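PDB 6VOW: multicopper oxidase from Pseudomonas thermotolerans, which probably oxidises phenolic or similar substrates at a mononuclear copper and passes the electrons to a trinuclear copper cluster that reduces dioxygen to water, as laccases do. Local coordinates for residues S141-Q144 and L145-L149; F437-V441 and I442-E446. All coordinates share one frame; numbering follows the deposited sequence.

Overall arrangement
Both contacts are local, each within one continuous run of chain, and both are buried, with centres about 13 Å apart. Contact 1 (141-149) is the short helix 141-146 and its C-terminal turn; contact 2 (437-446) joins the end of strand 433-439 to helix 442-446. They belong to different multicopper oxidase domains of the chain, yet their helices touch: Glu446 OE1 lies 2.5 Å from Ala142 N, a probable hydrogen bond at the start of helix 141-146. Their chemistry differs with place. Contact 2 supplies ligands to two copper centres and is rich in histidine and sulfur, whereas contact 1 binds no metal and is built from backbone bonds, leucines and a partly exposed arginine.

Contact 1. Residues S141-Q144 and L145-L149; sequences SASQ and LGRGL
Arg147 folds back over Ser143 at the end of helix 141-146, which closes in a Schellman motif. The evidence for the motif is the positive phi of Gly148 (130°) together with two bonds back into the last turn: Gly148 N to Leu145 O at 3.0 Å and Leu149 N to Gln144 O at 3.0 Å. Followed outward, Arg147 CB lies 3.3 Å from Ser143 O, the oxygen that also accepts the hydrogen bond from Arg147 N; CG stays beside that oxygen. The chain then bends at chi3, and Arg147 NH1 donates to Ser143 OG at 2.9 Å; with the hydroxyl opposite the backbone N (chi1 -180°), OG comes within reach of the folded arginine. That bond is well short of straight, at 133°, with the hydroxyl tilted from the guanidinium plane. Trp60 of strand 57-62 adds a cation-pi partner.

Within the helix, the Leu145 side chain touches Trp134 and His136 of strand 131-136 and lies about 6 Å from the Cu-O-Cu linkage, which places this helix beside the trinuclear site. Leu149 crosses the Gln144 side chain at an angle and also packs on Trp60. Leu149 CD1 rests 3.7 Å from Gln144 CB, while Leu149 CB comes within 3.2 Å of Gln144 O.

Contact 2. Residues F437-V441 and I442-E446; sequences FHCHV and IDHME. With CU (copper (II) ion), chain D; C2O (Cu-O-Cu linkage), chain B.
Cys439 and His444 meet at one copper ion, in the His-Cys-His site characteristic of multicopper oxidases, completed by His388. Metal bonds come first: Cys439 SG lies 2.2 Å and His444 ND1 2.1 Å from this copper. Flanking the cysteine in sequence, His438 and His440 bind the Cu-O-Cu linkage, with His438 NE2 2.2 Å from one copper (atom CU3) and His440 NE2 2.1 Å from the other (CU2).

Hydrogen bonds hold the cysteine sulfur and the His438 ring. Val441 N donates to Cys439 SG at 3.2 Å, nearly straight at 163°, and His438 ND1 reaches Cys439 O at 2.6 Å, with that oxygen close to the imidazole plane. Separately, Val441 O caps the start of helix 442-446, accepting from Met445 N and, weakly, from His444 N.

Packing covers ring faces. With Met445 CG anti to the backbone N (chi1 168°) and chi2 extended, SD lies over one His438 face, offset toward the rim, 3.7 Å from the ring centroid. Val441 CG1 makes a CH-pi contact over the centre of the His444 ring.

With Cys439 between two cluster ligands, the chain offers a short covalent path that probably carries electrons from the mononuclear copper to the trinuclear cluster, as in laccases.

Contact 1. Residues S141-Q144 and L145-L149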
# COMPACT_ATOMS: atom_id res chain seq x y z
N SER A 141 14.64 -2.64 -2.83
CA SER A 141 13.36 -2.54 -2.23
C SER A 141 13.19 -3.52 -1.11
O SER A 141 12.88 -3.11 0.00
CB SER A 141 12.26 -2.68 -3.31
OG SER A 141 12.40 -1.72 -4.39
N ALA A 142 13.48 -4.79 -1.33
CA ALA A 142 13.33 -5.87 -0.31
C ALA A 142 14.06 -5.52 0.95
O ALA A 142 13.52 -5.57 2.09
CB ALA A 142 13.84 -7.19 -0.89
N SER A 143 15.31 -5.14 0.73
CA SER A 143 16.17 -4.72 1.82
C SER A 143 15.69 -3.40 2.53
O SER A 143 15.58 -3.31 3.78
CB SER A 143 17.60 -4.56 1.25
OG SER A 143 18.43 -4.16 2.32
N GLN A 144 15.46 -2.39 1.74
CA GLN A 144 15.13 -1.04 2.30
C GLN A 144 13.72 -1.02 2.90
O GLN A 144 13.54 -0.53 4.00
CB GLN A 144 15.35 0.05 1.28
CG GLN A 144 16.80 0.32 0.86
CD GLN A 144 17.03 1.57 0.02
OE1 GLN A 144 18.16 1.86 -0.33
NE2 GLN A 144 16.02 2.30 -0.32
N LEU A 145 12.74 -1.58 2.22
CA LEU A 145 11.41 -1.76 2.83
C LEU A 145 11.50 -2.71 3.99
O LEU A 145 10.93 -2.44 5.03
CB LEU A 145 10.36 -2.32 1.86
CG LEU A 145 9.73 -1.33 0.86
CD1 LEU A 145 10.56 -1.16 -0.37
CD2 LEU A 145 8.37 -1.78 0.38
N GLY A 146 12.23 -3.81 3.79
CA GLY A 146 12.41 -4.77 4.84
C GLY A 146 12.96 -4.20 6.10
O GLY A 146 12.57 -4.61 7.21
N ARG A 147 13.90 -3.27 5.97
CA ARG A 147 14.49 -2.70 7.17
C ARG A 147 13.69 -1.60 7.83
O ARG A 147 14.12 -1.07 8.82
CB ARG A 147 15.87 -2.14 6.86
CG ARG A 147 16.96 -3.14 7.11
CD ARG A 147 18.28 -2.49 7.53
NE ARG A 147 19.31 -3.38 7.03
CZ ARG A 147 19.59 -3.51 5.74
NH1 ARG A 147 18.95 -2.78 4.81
NH2 ARG A 147 20.44 -4.41 5.38
N GLY A 148 12.56 -1.22 7.28
CA GLY A 148 11.79 -0.22 7.96
C GLY A 148 11.35 0.92 7.11
O GLY A 148 10.60 1.71 7.60
N LEU A 149 11.81 1.04 5.88
CA LEU A 149 11.52 2.23 5.07
C LEU A 149 10.19 2.11 4.44
O LEU A 149 10.11 1.85 3.26
CB LEU A 149 12.62 2.54 4.03
CG LEU A 149 13.90 2.98 4.73
CD1 LEU A 149 15.07 2.71 3.80
CD2 LEU A 149 13.96 4.39 5.30

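Contact 2. Residues F437-V441 and I442-E446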
# COMPACT_ATOMS: atom_id res chain seq x y z
N PHE A 437 4.56 -1.85 -13.16
CA PHE A 437 3.44 -2.74 -13.04
C PHE A 437 3.99 -4.03 -12.49
O PHE A 437 4.76 -4.68 -13.13
CB PHE A 437 2.88 -2.95 -14.38
CG PHE A 437 1.70 -3.82 -14.42
CD1 PHE A 437 0.67 -3.67 -13.54
CD2 PHE A 437 1.58 -4.75 -15.45
CE1 PHE A 437 -0.46 -4.47 -13.63
CE2 PHE A 437 0.44 -5.54 -15.57
CZ PHE A 437 -0.58 -5.39 -14.65
N HIS A 438 3.66 -4.29 -11.25
CA HIS A 438 4.36 -5.33 -10.56
C HIS A 438 3.61 -5.94 -9.36
O HIS A 438 2.64 -5.38 -8.77
CB HIS A 438 5.77 -4.83 -10.20
CG HIS A 438 5.76 -3.88 -9.06
ND1 HIS A 438 5.64 -4.29 -7.76
CD2 HIS A 438 5.70 -2.53 -9.02
CE1 HIS A 438 5.59 -3.25 -6.96
NE2 HIS A 438 5.63 -2.18 -7.71
N CYS A 439 4.06 -7.15 -8.99
CA CYS A 439 3.53 -7.78 -7.82
C CYS A 439 4.17 -7.01 -6.68
O CYS A 439 5.38 -6.66 -6.74
CB CYS A 439 3.91 -9.25 -7.71
SG CYS A 439 3.55 -9.87 -6.04
N HIS A 440 3.38 -6.73 -5.66
CA HIS A 440 3.89 -5.95 -4.50
C HIS A 440 4.44 -6.81 -3.31
O HIS A 440 4.66 -6.31 -2.16
CB HIS A 440 2.85 -4.91 -4.10
CG HIS A 440 3.48 -3.61 -3.67
ND1 HIS A 440 4.18 -3.50 -2.48
CD2 HIS A 440 3.60 -2.41 -4.30
CE1 HIS A 440 4.69 -2.28 -2.40
NE2 HIS A 440 4.33 -1.60 -3.47
N VAL A 441 4.67 -8.10 -3.59
CA VAL A 441 5.40 -9.00 -2.70
C VAL A 441 6.76 -8.69 -3.22
O VAL A 441 7.05 -8.92 -4.44
CB VAL A 441 5.03 -10.48 -2.87
CG1 VAL A 441 6.02 -11.37 -2.17
CG2 VAL A 441 3.64 -10.76 -2.26
N ILE A 442 7.55 -8.06 -2.36
CA ILE A 442 8.76 -7.37 -2.82
C ILE A 442 9.78 -8.33 -3.42
O ILE A 442 10.41 -8.02 -4.41
CB ILE A 442 9.43 -6.52 -1.70
CG1 ILE A 442 8.45 -5.52 -1.04
CG2 ILE A 442 10.68 -5.83 -2.26
CD1 ILE A 442 7.85 -4.48 -2.02
N ASP A 443 9.90 -9.49 -2.83
CA ASP A 443 10.57 -10.67 -3.46
C ASP A 443 10.18 -11.05 -4.85
O ASP A 443 11.03 -11.34 -5.65
CB ASP A 443 10.22 -11.90 -2.63
CG ASP A 443 11.22 -12.17 -1.64
OD1 ASP A 443 12.03 -11.28 -1.34
OD2 ASP A 443 11.23 -13.31 -1.18
N HIS A 444 8.91 -11.12 -5.14
CA HIS A 444 8.50 -11.46 -6.49
C HIS A 444 8.83 -10.37 -7.44
O HIS A 444 9.15 -10.69 -8.58
CB HIS A 444 7.02 -11.70 -6.60
CG HIS A 444 6.58 -12.91 -5.88
ND1 HIS A 444 5.27 -13.25 -5.81
CD2 HIS A 444 7.27 -13.84 -5.18
CE1 HIS A 444 5.15 -14.37 -5.12
NE2 HIS A 444 6.35 -14.74 -4.71
N MET A 445 8.69 -9.10 -7.00
CA MET A 445 8.98 -7.96 -7.85
C MET A 445 10.46 -8.01 -8.15
O MET A 445 10.85 -7.83 -9.29
CB MET A 445 8.65 -6.64 -7.14
CG MET A 445 9.18 -5.37 -7.82
SD MET A 445 8.97 -3.95 -6.70
CE MET A 445 10.50 -4.18 -5.84
N GLU A 446 11.28 -8.26 -7.13
CA GLU A 446 12.73 -8.31 -7.34
C GLU A 446 13.22 -9.53 -8.07
O GLU A 446 14.37 -9.47 -8.60
CB GLU A 446 13.53 -8.17 -6.05
CG GLU A 446 13.56 -6.72 -5.50
CD GLU A 446 14.36 -6.62 -4.19
OE1 GLU A 446 14.25 -5.55 -3.54
OE2 GLU A 446 15.09 -7.57 -3.76
CU CU D . 3.68 -12.05 -6.37
CU2 C2O B . 4.13 0.45 -3.31
CU3 C2O B . 6.13 -0.01 -7.42
O1 C2O B . 5.02 0.11 -5.40